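Local coordinates for L-threonine-O-3-phosphate decarboxylase (PDB 3FKD), which probably binds pyridoxal 5'-phosphate and, as an aminotransferase-like enzyme, probably decarboxylates L-threonine O-3-phosphate, at residues F132-N137 with T162-Q167; L146-I151 with V177-D182; I261-R266 with L330-L335; D268-H273 with F280-K285. All coordinates share one frame; numbering follows the deposited sequence.

Contact 1 (F132-N137 with T162-Q167); sequences FCWLCN and TFVLDQ
Two neighbouring strands, 132-136 and 162-166, run parallel at 20° and are held by four backbone hydrogen bonds. Thr-162 O takes the N-H of Cys-133 at 2.9 Å, and Cys-133 O receives Val-164 N at 2.7 Å. Val-164 O then accepts from Leu-135 N, and Leu-135 O from Asp-166 N, so the donors alternate between the strands. Past the last of these bonds, one water donates to both Asn-137 O and Asp-166 O and bridges the two strands where they diverge.

Side chains fall in two layers. On the side of Phe-132, Trp-134 and Cys-136, the Phe-132 ring lies alongside Thr-162, its CD1 3.5 Å from Thr-162 CB, while Val-164 CB sits over one face of the Trp-134 indole, offset toward its rim. Cys-136 CB meets Asp-166 CB at 3.6 Å. On the other side, Cys-133 SG, anti to its backbone N (chi1 179°), lies 4.7 Å from the Phe-163 ring centroid in an oblique sulfur-aromatic contact, and Leu-135 CD1 comes to the edge of the same ring.

Helix 75-86 packs on the Trp-134 layer through Phe-80 and Ile-83, and helix 148-157 on the Phe-163 layer. Tyr-102 OH and Ser-168 OG hydrogen-bond the two carboxylate oxygens of Asp-166, fixing its rotation. The pair forms the outer members of a beta-alpha-beta unit in the seven-stranded sheet of the fold type I aminotransferase large domain; Asp-166 at its strand end is consistent with the aspartate that meets the PLP pyridine nitrogen in relatives.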
loop_
_atom_site.group_PDB
_atom_site.type_symbol
_atom_site.label_atom_id
_atom_site.label_comp_id
_atom_site.label_asym_id
_atom_site.label_seq_id
_atom_site.Cartn_x
_atom_site.Cartn_y
_atom_site.Cartn_z
ATOM N N PHE A 132 5.228 24.464 -2.692
ATOM C CA PHE A 132 5.491 23.555 -1.610
ATOM C C PHE A 132 6.926 23.644 -1.181
ATOM O O PHE A 132 7.826 23.863 -1.992
ATOM C CB PHE A 132 5.171 22.123 -2.024
ATOM C CG PHE A 132 3.720 21.903 -2.304
ATOM C CD1 PHE A 132 2.834 21.665 -1.271
ATOM C CD2 PHE A 132 3.235 21.975 -3.597
ATOM C CE1 PHE A 132 1.498 21.476 -1.527
ATOM C CE2 PHE A 132 1.899 21.803 -3.865
ATOM C CZ PHE A 132 1.028 21.549 -2.834
ATOM N N CYS A 133 7.105 23.480 0.128
ATOM C CA CYS A 133 8.395 23.312 0.739
ATOM C C CYS A 133 8.379 22.061 1.623
ATOM O O CYS A 133 7.515 21.909 2.486
ATOM C CB CYS A 133 8.750 24.548 1.561
ATOM S SG CYS A 133 10.330 24.404 2.361
ATOM N N TRP A 134 9.359 21.190 1.413
ATOM C CA TRP A 134 9.390 19.873 2.031
ATOM C C TRP A 134 10.482 19.751 3.114
ATOM O O TRP A 134 11.683 19.719 2.827
ATOM C CB TRP A 134 9.571 18.803 0.946
ATOM C CG TRP A 134 8.464 18.763 -0.137
ATOM C CD1 TRP A 134 8.176 19.734 -1.077
ATOM C CD2 TRP A 134 7.545 17.689 -0.395
ATOM N NE1 TRP A 134 7.128 19.328 -1.878
ATOM C CE2 TRP A 134 6.744 18.074 -1.504
ATOM C CE3 TRP A 134 7.342 16.430 0.185
ATOM C CZ2 TRP A 134 5.748 17.262 -2.024
ATOM C CZ3 TRP A 134 6.338 15.613 -0.327
ATOM C CH2 TRP A 134 5.549 16.044 -1.435
ATOM N N LEU A 135 10.067 19.688 4.367
ATOM C CA LEU A 135 11.021 19.602 5.463
ATOM C C LEU A 135 10.810 18.368 6.303
ATOM O O LEU A 135 9.759 17.721 6.265
ATOM C CB LEU A 135 10.940 20.841 6.340
ATOM C CG LEU A 135 11.127 22.077 5.466
ATOM C CD1 LEU A 135 10.632 23.324 6.157
ATOM C CD2 LEU A 135 12.591 22.196 5.025
ATOM N N CYS A 136 11.829 18.018 7.050
ATOM C CA CYS A 136 11.694 16.906 7.966
ATOM C C CYS A 136 12.502 17.296 9.173
ATOM O O CYS A 136 13.649 17.698 9.065
ATOM C CB CYS A 136 12.157 15.601 7.310
ATOM S SG CYS A 136 12.279 14.181 8.389
ATOM N N ASN A 137 11.872 17.204 10.327
ATOM C CA ASN A 137 12.458 17.742 11.528
ATOM C C ASN A 137 12.238 16.779 12.698
ATOM O O ASN A 137 11.090 16.537 13.073
ATOM C CB ASN A 137 11.828 19.121 11.795
ATOM C CG ASN A 137 12.406 19.788 13.010
ATOM O OD1 ASN A 137 13.598 19.758 13.198
ATOM N ND2 ASN A 137 11.575 20.368 13.848
ATOM N N THR A 162 2.824 26.003 0.838
ATOM C CA THR A 162 2.437 24.931 1.707
ATOM C C THR A 162 3.679 24.211 2.193
ATOM O O THR A 162 4.499 23.738 1.410
ATOM C CB THR A 162 1.502 23.965 0.993
ATOM O OG1 THR A 162 0.329 24.683 0.607
ATOM C CG2 THR A 162 1.124 22.813 1.930
ATOM N N PHE A 163 3.832 24.145 3.495
ATOM C CA PHE A 163 4.981 23.428 4.038
ATOM C C PHE A 163 4.601 21.976 4.313
ATOM O O PHE A 163 3.680 21.716 5.068
ATOM C CB PHE A 163 5.541 24.134 5.290
ATOM C CG PHE A 163 6.252 25.400 4.975
ATOM C CD1 PHE A 163 7.618 25.415 4.798
ATOM C CD2 PHE A 163 5.548 26.573 4.777
ATOM C CE1 PHE A 163 8.270 26.588 4.470
ATOM C CE2 PHE A 163 6.205 27.758 4.438
ATOM C CZ PHE A 163 7.561 27.761 4.297
ATOM N N VAL A 164 5.278 21.035 3.670
ATOM C CA VAL A 164 5.021 19.650 3.993
ATOM C C VAL A 164 6.084 19.149 4.974
ATOM O O VAL A 164 7.298 19.061 4.672
ATOM C CB VAL A 164 4.874 18.740 2.756
ATOM C CG1 VAL A 164 4.445 17.337 3.193
ATOM C CG2 VAL A 164 3.852 19.334 1.740
ATOM N N LEU A 165 5.602 18.841 6.170
ATOM C CA LEU A 165 6.481 18.522 7.289
ATOM C C LEU A 165 6.421 17.027 7.623
ATOM O O LEU A 165 5.498 16.591 8.274
ATOM C CB LEU A 165 6.080 19.366 8.507
ATOM C CG LEU A 165 7.163 19.907 9.427
ATOM C CD1 LEU A 165 6.533 20.665 10.606
ATOM C CD2 LEU A 165 8.067 18.775 9.909
ATOM N N ASP A 166 7.397 16.268 7.134
ATOM C CA ASP A 166 7.662 14.902 7.567
ATOM C C ASP A 166 7.900 14.898 9.058
ATOM O O ASP A 166 8.907 15.437 9.541
ATOM C CB ASP A 166 8.876 14.309 6.832
ATOM C CG ASP A 166 8.980 12.781 6.981
ATOM O OD1 ASP A 166 8.266 12.210 7.841
ATOM O OD2 ASP A 166 9.766 12.140 6.221
ATOM N N GLN A 167 6.944 14.320 9.782
ATOM C CA GLN A 167 7.009 14.193 11.237
ATOM C C GLN A 167 7.412 12.794 11.710
ATOM O O GLN A 167 7.137 12.421 12.854
ATOM C CB GLN A 167 5.646 14.522 11.815
ATOM C CG GLN A 167 5.167 15.884 11.453
ATOM C CD GLN A 167 5.781 16.945 12.330
ATOM O OE1 GLN A 167 6.939 17.313 12.145
ATOM N NE2 GLN A 167 5.012 17.440 13.296
HETATM O O HOH W 1 10.190 14.344 11.881
#

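Contact 2 (L146-I151 with V177-D182); sequences LQRTEI and VIRPAD
A two-pronged salt bridge dominates here: the extended side chain of Arg-148 meets Asp-182 tip to tip. Arg-148 NH1 bonds Asp-182 OD2 at 2.9 Å and Arg-148 NH2 bonds Asp-182 OD1 at 3.0 Å, each on a syn lone pair, although the two planes are turned 41° apart. Arg-148 NH1 also donates to Val-177 O at 3.0 Å, from above the carbonyl plane. Asp-182 OD2 has a second donor, Arg-179 N at 2.8 Å, which ties the carboxylate to the chain just before the 3-10 segment that begins at Pro-180.

Arg-148 opens helix 148-157, the crossover helix of a beta-alpha-beta unit, right after N-cap residue Gln-147; its partners lie in the loop that leads on to strand 189-194.

The Arg-179 guanidinium lies flat on that of Arg-148, planes at 10° and centres 3.8 Å apart, and the nearby Asp-182 carboxylate may offset part of the repulsion between the like charges. Ile-178 CD1 lies over the opposite face of the Arg-148 guanidinium. The apolar contact is Ile-151 CG2 against Ile-178 CG1 at 3.8 Å, both residues also touching Leu-165 of strand 162-166.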
loop_
_atom_site.group_PDB
_atom_site.type_symbol
_atom_site.label_atom_id
_atom_site.label_comp_id
_atom_site.label_asym_id
_atom_site.label_seq_id
_atom_site.Cartn_x
_atom_site.Cartn_y
_atom_site.Cartn_z
ATOM N N LEU A 146 15.160 22.180 13.395
ATOM C CA LEU A 146 14.644 23.533 13.482
ATOM C C LEU A 146 13.774 23.637 14.732
ATOM O O LEU A 146 13.119 22.663 15.133
ATOM C CB LEU A 146 13.783 23.818 12.256
ATOM C CG LEU A 146 14.516 23.557 10.958
ATOM C CD1 LEU A 146 13.583 23.695 9.741
ATOM C CD2 LEU A 146 15.678 24.521 10.901
ATOM N N GLN A 147 13.762 24.820 15.336
ATOM C CA GLN A 147 12.955 25.080 16.516
ATOM C C GLN A 147 11.517 25.221 16.090
ATOM O O GLN A 147 11.237 25.860 15.090
ATOM C CB GLN A 147 13.401 26.386 17.174
ATOM C CG GLN A 147 14.763 26.333 17.817
ATOM C CD GLN A 147 14.802 25.286 18.878
ATOM O OE1 GLN A 147 14.010 25.326 19.822
ATOM N NE2 GLN A 147 15.712 24.322 18.738
ATOM N N ARG A 148 10.610 24.633 16.868
ATOM C CA ARG A 148 9.170 24.757 16.639
ATOM C C ARG A 148 8.865 26.186 16.256
ATOM O O ARG A 148 7.969 26.443 15.462
ATOM C CB ARG A 148 8.387 24.336 17.899
ATOM C CG ARG A 148 7.133 25.151 18.162
ATOM C CD ARG A 148 6.283 24.667 19.337
ATOM N NE ARG A 148 4.978 25.315 19.226
ATOM C CZ ARG A 148 3.905 24.775 18.642
ATOM N NH1 ARG A 148 3.958 23.540 18.170
ATOM N NH2 ARG A 148 2.767 25.455 18.554
ATOM N N THR A 149 9.659 27.101 16.810
ATOM C CA THR A 149 9.544 28.547 16.594
ATOM C C THR A 149 10.061 29.029 15.241
ATOM O O THR A 149 9.484 29.924 14.635
ATOM C CB THR A 149 10.323 29.305 17.681
ATOM O OG1 THR A 149 10.011 28.743 18.959
ATOM C CG2 THR A 149 9.967 30.774 17.683
ATOM N N GLU A 150 11.159 28.456 14.774
ATOM C CA GLU A 150 11.708 28.846 13.479
ATOM C C GLU A 150 10.713 28.440 12.410
ATOM O O GLU A 150 10.469 29.167 11.443
ATOM C CB GLU A 150 13.063 28.181 13.245
ATOM C CG GLU A 150 13.562 28.293 11.817
ATOM C CD GLU A 150 13.870 29.724 11.381
ATOM O OE1 GLU A 150 13.961 30.625 12.253
ATOM O OE2 GLU A 150 14.032 29.942 10.156
ATOM N N ILE A 151 10.105 27.283 12.610
ATOM C CA ILE A 151 9.095 26.800 11.698
ATOM C C ILE A 151 7.879 27.729 11.683
ATOM O O ILE A 151 7.457 28.146 10.605
ATOM C CB ILE A 151 8.723 25.337 11.990
ATOM C CG1 ILE A 151 9.894 24.435 11.598
ATOM C CG2 ILE A 151 7.510 24.938 11.198
ATOM C CD1 ILE A 151 9.641 22.961 11.717
ATOM N N VAL A 177 8.090 20.372 19.553
ATOM C CA VAL A 177 7.772 20.167 18.158
ATOM C C VAL A 177 6.463 20.808 17.753
ATOM O O VAL A 177 5.587 21.075 18.594
ATOM C CB VAL A 177 7.718 18.682 17.802
ATOM C CG1 VAL A 177 9.101 18.051 17.962
ATOM C CG2 VAL A 177 6.641 17.977 18.648
ATOM N N ILE A 178 6.363 21.074 16.455
ATOM C CA ILE A 178 5.105 21.340 15.810
ATOM C C ILE A 178 4.238 20.084 16.005
ATOM O O ILE A 178 4.743 18.961 16.002
ATOM C CB ILE A 178 5.319 21.637 14.300
ATOM C CG1 ILE A 178 5.909 23.029 14.101
ATOM C CG2 ILE A 178 4.013 21.495 13.524
ATOM C CD1 ILE A 178 4.871 24.154 14.135
ATOM N N ARG A 179 2.941 20.272 16.199
ATOM C CA ARG A 179 2.053 19.138 16.438
ATOM C C ARG A 179 0.792 19.288 15.605
ATOM O O ARG A 179 0.588 20.340 14.998
ATOM C CB ARG A 179 1.748 18.995 17.928
ATOM C CG ARG A 179 1.545 20.282 18.649
ATOM C CD ARG A 179 2.054 20.217 20.104
ATOM N NE ARG A 179 1.903 21.529 20.744
ATOM C CZ ARG A 179 2.900 22.255 21.230
ATOM N NH1 ARG A 179 4.136 21.794 21.198
ATOM N NH2 ARG A 179 2.654 23.434 21.771
ATOM N N PRO A 180 -0.049 18.237 15.545
ATOM C CA PRO A 180 -1.186 18.247 14.595
ATOM C C PRO A 180 -2.117 19.466 14.747
ATOM O O PRO A 180 -2.634 20.010 13.757
ATOM C CB PRO A 180 -1.934 16.949 14.916
ATOM C CG PRO A 180 -0.910 16.062 15.549
ATOM C CD PRO A 180 0.046 16.971 16.295
ATOM N N ALA A 181 -2.296 19.905 15.986
ATOM C CA ALA A 181 -3.213 21.014 16.275
ATOM C C ALA A 181 -2.696 22.393 15.804
ATOM O O ALA A 181 -3.366 23.407 15.974
ATOM C CB ALA A 181 -3.590 21.025 17.784
ATOM N N ASP A 182 -1.504 22.419 15.209
ATOM C CA ASP A 182 -1.025 23.622 14.527
ATOM C C ASP A 182 -1.700 23.955 13.186
ATOM O O ASP A 182 -1.587 25.080 12.727
ATOM C CB ASP A 182 0.493 23.592 14.367
ATOM C CG ASP A 182 1.217 23.676 15.707
ATOM O OD1 ASP A 182 0.771 24.477 16.559
ATOM O OD2 ASP A 182 2.206 22.927 15.918
#

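Contact 3 (I261-R266 with L330-L335); sequences ITALNR and LFIKAL
Leu-264 points its CD2 methyl into a group of three side chains on the neighbouring helix. With CG anti to the carbonyl carbon (chi1 -75°), the branch extends from helix 250-266 toward helix 325-339, and the two short segments run nearly parallel, at 15° with axes 10.5 Å apart. Ile-332 crosses Leu-264 obliquely and brings its CD1 to 3.5 Å from Leu-264 CD2. Leu-335, one turn further along, stands at about a right angle to Leu-264, with Leu-335 CD2 likewise 3.5 Å from Leu-264 CD2. Phe-331 meets the same methyl with the edge of its ring, Phe-331 CE2 lying 3.9 Å from Leu-264 CD2.

Ile-332 serves a second partner as well: its CD1 reaches Ala-263 CB at 3.6 Å, and so lies against two successive residues of the first helix. Close by, the helices approach to 6.9 Å between Leu-264 CA and Ile-332 CA, the nearest pair of CA atoms.

Both helices rest on the five-stranded mixed sheet that includes strands 279-284 and 302-306. Leu-264 touches Phe-280 and Leu-335 touches Leu-282, while Phe-260 adds an edge-to-face ring contact to Phe-331. No hydrogen bond or charge pair links the two segments. Their cohesion therefore rests on methyl groups and one aromatic edge, a purely apolar join made by van der Waals contact and burial of hydrocarbon.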
loop_
_atom_site.group_PDB
_atom_site.type_symbol
_atom_site.label_atom_id
_atom_site.label_comp_id
_atom_site.label_asym_id
_atom_site.label_seq_id
_atom_site.Cartn_x
_atom_site.Cartn_y
_atom_site.Cartn_z
ATOM N N ILE A 261 29.148 9.744 19.733
ATOM C CA ILE A 261 29.750 10.748 18.864
ATOM C C ILE A 261 31.116 11.242 19.346
ATOM O O ILE A 261 32.015 11.498 18.545
ATOM C CB ILE A 261 28.794 11.931 18.617
ATOM C CG1 ILE A 261 27.562 11.440 17.802
ATOM C CG2 ILE A 261 29.525 13.034 17.870
ATOM C CD1 ILE A 261 26.487 12.493 17.532
ATOM N N THR A 262 31.255 11.352 20.660
ATOM C CA THR A 262 32.489 11.723 21.326
ATOM C C THR A 262 33.588 10.722 21.024
ATOM O O THR A 262 34.706 11.089 20.614
ATOM C CB THR A 262 32.281 11.730 22.847
ATOM O OG1 THR A 262 31.297 12.718 23.200
ATOM C CG2 THR A 262 33.593 11.992 23.560
ATOM N N ALA A 263 33.300 9.456 21.266
ATOM C CA ALA A 263 34.254 8.424 20.927
ATOM C C ALA A 263 34.566 8.471 19.434
ATOM O O ALA A 263 35.740 8.417 19.064
ATOM C CB ALA A 263 33.765 7.064 21.338
ATOM N N LEU A 264 33.551 8.603 18.571
ATOM C CA LEU A 264 33.844 8.656 17.157
ATOM C C LEU A 264 34.789 9.806 16.729
ATOM O O LEU A 264 35.668 9.605 15.879
ATOM C CB LEU A 264 32.576 8.634 16.302
ATOM C CG LEU A 264 31.884 7.259 16.207
ATOM C CD1 LEU A 264 30.529 7.384 15.590
ATOM C CD2 LEU A 264 32.692 6.207 15.491
ATOM N N ASN A 265 34.611 11.003 17.279
ATOM C CA ASN A 265 35.430 12.112 16.845
ATOM C C ASN A 265 36.893 11.878 17.285
ATOM O O ASN A 265 37.849 12.201 16.560
ATOM C CB ASN A 265 34.883 13.440 17.365
ATOM C CG ASN A 265 33.698 13.951 16.554
ATOM O OD1 ASN A 265 33.656 13.819 15.339
ATOM N ND2 ASN A 265 32.731 14.553 17.237
ATOM N N ARG A 266 37.064 11.276 18.452
ATOM C CA ARG A 266 38.397 10.985 18.940
ATOM C C ARG A 266 39.176 10.200 17.917
ATOM O O ARG A 266 40.411 10.293 17.863
ATOM C CB ARG A 266 38.347 10.167 20.220
ATOM C CG ARG A 266 38.079 10.982 21.433
ATOM C CD ARG A 266 38.506 10.187 22.593
ATOM N NE ARG A 266 38.490 10.986 23.807
ATOM C CZ ARG A 266 38.651 10.481 25.015
ATOM N NH1 ARG A 266 38.853 9.176 25.162
ATOM N NH2 ARG A 266 38.617 11.288 26.058
ATOM N N LEU A 330 31.746 -1.693 20.687
ATOM C CA LEU A 330 32.281 -2.680 19.775
ATOM C C LEU A 330 32.292 -2.225 18.297
ATOM O O LEU A 330 33.011 -2.794 17.463
ATOM C CB LEU A 330 31.471 -3.944 19.938
ATOM C CG LEU A 330 31.828 -5.115 19.049
ATOM C CD1 LEU A 330 33.341 -5.258 18.967
ATOM C CD2 LEU A 330 31.139 -6.368 19.620
ATOM N N PHE A 331 31.515 -1.198 17.972
ATOM C CA PHE A 331 31.547 -0.641 16.632
ATOM C C PHE A 331 32.743 0.297 16.480
ATOM O O PHE A 331 33.308 0.439 15.402
ATOM C CB PHE A 331 30.226 0.077 16.336
ATOM C CG PHE A 331 30.268 0.963 15.136
ATOM C CD1 PHE A 331 29.535 0.655 14.012
ATOM C CD2 PHE A 331 31.025 2.121 15.137
ATOM C CE1 PHE A 331 29.561 1.492 12.899
ATOM C CE2 PHE A 331 31.072 2.951 14.033
ATOM C CZ PHE A 331 30.342 2.643 12.919
ATOM N N ILE A 332 33.128 0.934 17.580
ATOM C CA ILE A 332 34.316 1.782 17.595
ATOM C C ILE A 332 35.638 1.019 17.311
ATOM O O ILE A 332 36.514 1.526 16.625
ATOM C CB ILE A 332 34.438 2.517 18.921
ATOM C CG1 ILE A 332 33.248 3.437 19.113
ATOM C CG2 ILE A 332 35.767 3.306 18.977
ATOM C CD1 ILE A 332 33.484 4.784 18.533
ATOM N N LYS A 333 35.789 -0.187 17.849
ATOM C CA LYS A 333 36.945 -1.008 17.513
ATOM C C LYS A 333 36.838 -1.425 16.055
ATOM O O LYS A 333 37.771 -1.239 15.277
ATOM C CB LYS A 333 37.017 -2.217 18.426
ATOM C CG LYS A 333 36.990 -1.793 19.874
ATOM C CD LYS A 333 37.592 -2.822 20.834
ATOM C CE LYS A 333 37.846 -2.173 22.196
ATOM N NZ LYS A 333 37.718 -3.133 23.351
ATOM N N ALA A 334 35.686 -1.968 15.689
ATOM C CA ALA A 334 35.435 -2.360 14.322
ATOM C C ALA A 334 35.947 -1.269 13.392
ATOM O O ALA A 334 36.662 -1.539 12.440
ATOM C CB ALA A 334 33.956 -2.589 14.115
ATOM N N LEU A 335 35.587 -0.029 13.677
ATOM C CA LEU A 335 35.992 1.092 12.840
ATOM C C LEU A 335 37.529 1.400 12.907
ATOM O O LEU A 335 38.220 1.501 11.871
ATOM C CB LEU A 335 35.139 2.316 13.199
ATOM C CG LEU A 335 35.332 3.593 12.383
ATOM C CD1 LEU A 335 35.269 3.280 10.922
ATOM C CD2 LEU A 335 34.289 4.616 12.792
#

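Contact 4 (D268-H273 with F280-K285); sequences DGVEVH and FLLRLK
Strands 270-272 and 279-284 run antiparallel, their short segments at 158°, and form a beta hairpin at one border of the five-stranded mixed sheet. Glu-271 and Arg-283 are its hydrogen-bonded pair: Glu-271 N donates to Arg-283 O at 2.9 Å, and Arg-283 N returns to Glu-271 O at 2.7 Å, both nearly straight, with N-H...O angles of 170° and 175°. Val-270 with Leu-284 and Val-272 with Leu-282 are the flanking non-hydrogen-bonded pairs. The ladder continues at both ends, Lys-285 N to Gly-269 O at 2.7 Å and His-273 N to Leu-281 O, each donor lying above the carbonyl plane.

Val-270, Val-272, Leu-282 and Leu-284 turn to one side of the sheet, where helices 250-266 and 325-339 cover them. Val-270 and Leu-284 lie side by side, Val-270 CG1 against Leu-284 CD2. Val-272 crosses Leu-282 obliquely, its CG2 3.5 Å from Leu-282 CB, while its other methyl, CG1, meets Phe-280 CD1 at 3.9 Å.

On the other side Glu-271 and Arg-283 project together, yet their charged ends do not join: Glu-271 OE1 stays 3.8 Å from the aliphatic Arg-283 CD, and Arg-283 NE instead hydrogen-bonds Tyr-317 OH of the next strand.

Gly-269 has a positive phi, a conformation readily open to a residue without a side chain. Over this residue folds the bent chain of Lys-285, bringing its NZ to 3.4 Å from Gly-269 CA.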
loop_
_atom_site.group_PDB
_atom_site.type_symbol
_atom_site.label_atom_id
_atom_site.label_comp_id
_atom_site.label_asym_id
_atom_site.label_seq_id
_atom_site.Cartn_x
_atom_site.Cartn_y
_atom_site.Cartn_z
ATOM N N ASP A 268 40.925 9.160 14.609
ATOM C CA ASP A 268 41.563 9.923 13.544
ATOM C C ASP A 268 41.247 9.386 12.143
ATOM O O ASP A 268 41.413 8.197 11.858
ATOM C CB ASP A 268 43.067 10.026 13.762
ATOM C CG ASP A 268 43.473 11.358 14.406
ATOM O OD1 ASP A 268 43.961 11.364 15.583
ATOM O OD2 ASP A 268 43.285 12.405 13.722
ATOM N N GLY A 269 40.788 10.279 11.274
ATOM C CA GLY A 269 40.473 9.908 9.921
ATOM C C GLY A 269 38.977 9.946 9.705
ATOM O O GLY A 269 38.514 9.725 8.582
ATOM N N VAL A 270 38.227 10.200 10.781
ATOM C CA VAL A 270 36.789 10.349 10.688
ATOM C C VAL A 270 36.248 11.552 11.434
ATOM O O VAL A 270 36.671 11.868 12.540
ATOM C CB VAL A 270 36.001 9.093 11.125
ATOM C CG1 VAL A 270 36.553 7.878 10.464
ATOM C CG2 VAL A 270 35.981 8.943 12.652
ATOM N N GLU A 271 35.263 12.178 10.813
ATOM C CA GLU A 271 34.616 13.363 11.323
ATOM C C GLU A 271 33.092 13.113 11.443
ATOM O O GLU A 271 32.457 12.675 10.484
ATOM C CB GLU A 271 34.918 14.500 10.346
ATOM C CG GLU A 271 33.957 15.671 10.398
ATOM C CD GLU A 271 34.423 16.847 9.530
ATOM O OE1 GLU A 271 34.447 16.717 8.269
ATOM O OE2 GLU A 271 34.750 17.907 10.122
ATOM N N VAL A 272 32.503 13.376 12.603
ATOM C CA VAL A 272 31.054 13.230 12.726
ATOM C C VAL A 272 30.295 14.552 12.623
ATOM O O VAL A 272 30.464 15.440 13.469
ATOM C CB VAL A 272 30.633 12.473 14.015
ATOM C CG1 VAL A 272 29.187 12.726 14.350
ATOM C CG2 VAL A 272 30.845 10.985 13.842
ATOM N N HIS A 273 29.456 14.677 11.593
ATOM C CA HIS A 273 28.622 15.872 11.424
ATOM C C HIS A 273 27.681 16.066 12.622
ATOM O O HIS A 273 26.956 15.138 12.992
ATOM C CB HIS A 273 27.829 15.797 10.120
ATOM C CG HIS A 273 27.121 17.073 9.778
ATOM N ND1 HIS A 273 26.042 17.544 10.499
ATOM C CD2 HIS A 273 27.343 17.986 8.799
ATOM C CE1 HIS A 273 25.632 18.689 9.979
ATOM N NE2 HIS A 273 26.404 18.980 8.947
ATOM N N PHE A 280 23.001 10.073 12.749
ATOM C CA PHE A 280 23.924 11.149 12.338
ATOM C C PHE A 280 24.774 10.730 11.131
ATOM O O PHE A 280 24.955 9.553 10.862
ATOM C CB PHE A 280 24.859 11.556 13.536
ATOM C CG PHE A 280 25.555 10.385 14.162
ATOM C CD1 PHE A 280 26.713 9.868 13.597
ATOM C CD2 PHE A 280 25.007 9.741 15.259
ATOM C CE1 PHE A 280 27.335 8.772 14.135
ATOM C CE2 PHE A 280 25.608 8.631 15.788
ATOM C CZ PHE A 280 26.801 8.154 15.232
ATOM N N LEU A 281 25.310 11.705 10.415
ATOM C CA LEU A 281 26.290 11.456 9.360
ATOM C C LEU A 281 27.758 11.379 9.935
ATOM O O LEU A 281 28.173 12.183 10.780
ATOM C CB LEU A 281 26.152 12.573 8.312
ATOM C CG LEU A 281 25.395 12.471 6.979
ATOM C CD1 LEU A 281 24.487 11.286 6.770
ATOM C CD2 LEU A 281 24.636 13.754 6.725
ATOM N N LEU A 282 28.531 10.391 9.509
ATOM C CA LEU A 282 29.965 10.532 9.643
ATOM C C LEU A 282 30.718 10.530 8.290
ATOM O O LEU A 282 30.337 9.844 7.325
ATOM C CB LEU A 282 30.554 9.560 10.673
ATOM C CG LEU A 282 31.091 8.158 10.391
ATOM C CD1 LEU A 282 32.016 8.071 9.146
ATOM C CD2 LEU A 282 31.836 7.712 11.655
ATOM N N ARG A 283 31.780 11.334 8.238
ATOM C CA ARG A 283 32.620 11.462 7.040
ATOM C C ARG A 283 33.949 10.753 7.213
ATOM O O ARG A 283 34.654 10.969 8.207
ATOM C CB ARG A 283 32.896 12.934 6.753
ATOM C CG ARG A 283 33.097 13.262 5.292
ATOM C CD ARG A 283 33.620 14.672 5.151
ATOM N NE ARG A 283 33.078 15.298 3.949
ATOM C CZ ARG A 283 33.784 15.564 2.861
ATOM N NH1 ARG A 283 33.207 16.121 1.805
ATOM N NH2 ARG A 283 35.077 15.263 2.835
ATOM N N LEU A 284 34.278 9.883 6.270
ATOM C CA LEU A 284 35.623 9.353 6.208
ATOM C C LEU A 284 36.537 10.384 5.559
ATOM O O LEU A 284 36.246 10.837 4.467
ATOM C CB LEU A 284 35.649 8.072 5.404
ATOM C CG LEU A 284 34.737 6.987 5.955
ATOM C CD1 LEU A 284 35.098 5.661 5.343
ATOM C CD2 LEU A 284 34.913 6.905 7.433
ATOM N N LYS A 285 37.612 10.778 6.250
ATOM C CA LYS A 285 38.689 11.586 5.650
ATOM C C LYS A 285 39.263 10.849 4.436
ATOM O O LYS A 285 39.387 11.416 3.362
ATOM C CB LYS A 285 39.782 11.880 6.675
ATOM C CG LYS A 285 41.178 12.093 6.071
ATOM C CD LYS A 285 42.332 11.588 7.007
ATOM C CE LYS A 285 42.571 12.487 8.223
ATOM N NZ LYS A 285 43.272 11.755 9.305
#

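In the fold
The four contacts form two clusters, contacts 1 and 2 in the large domain and contacts 3 and 4 in the C-terminal part, with the chain's centre between contacts 1 and 3. Centres of contacts 1 and 2 are 11 Å apart, joined by Asn-137 OD1 to Leu-146 N (2.9 Å) and by Leu-165 packing on Ile-178. Contacts 3 and 4, centres 10 Å apart, are linked by Asn-265 OD1 to Val-272 N (3.0 Å); contact 4 falls, along the sequence, between the two segments of contact 3. Between clusters, centres lie 27 to 34 Å apart. Contact 1, through Asp-166, is probably the one nearest the PLP pocket.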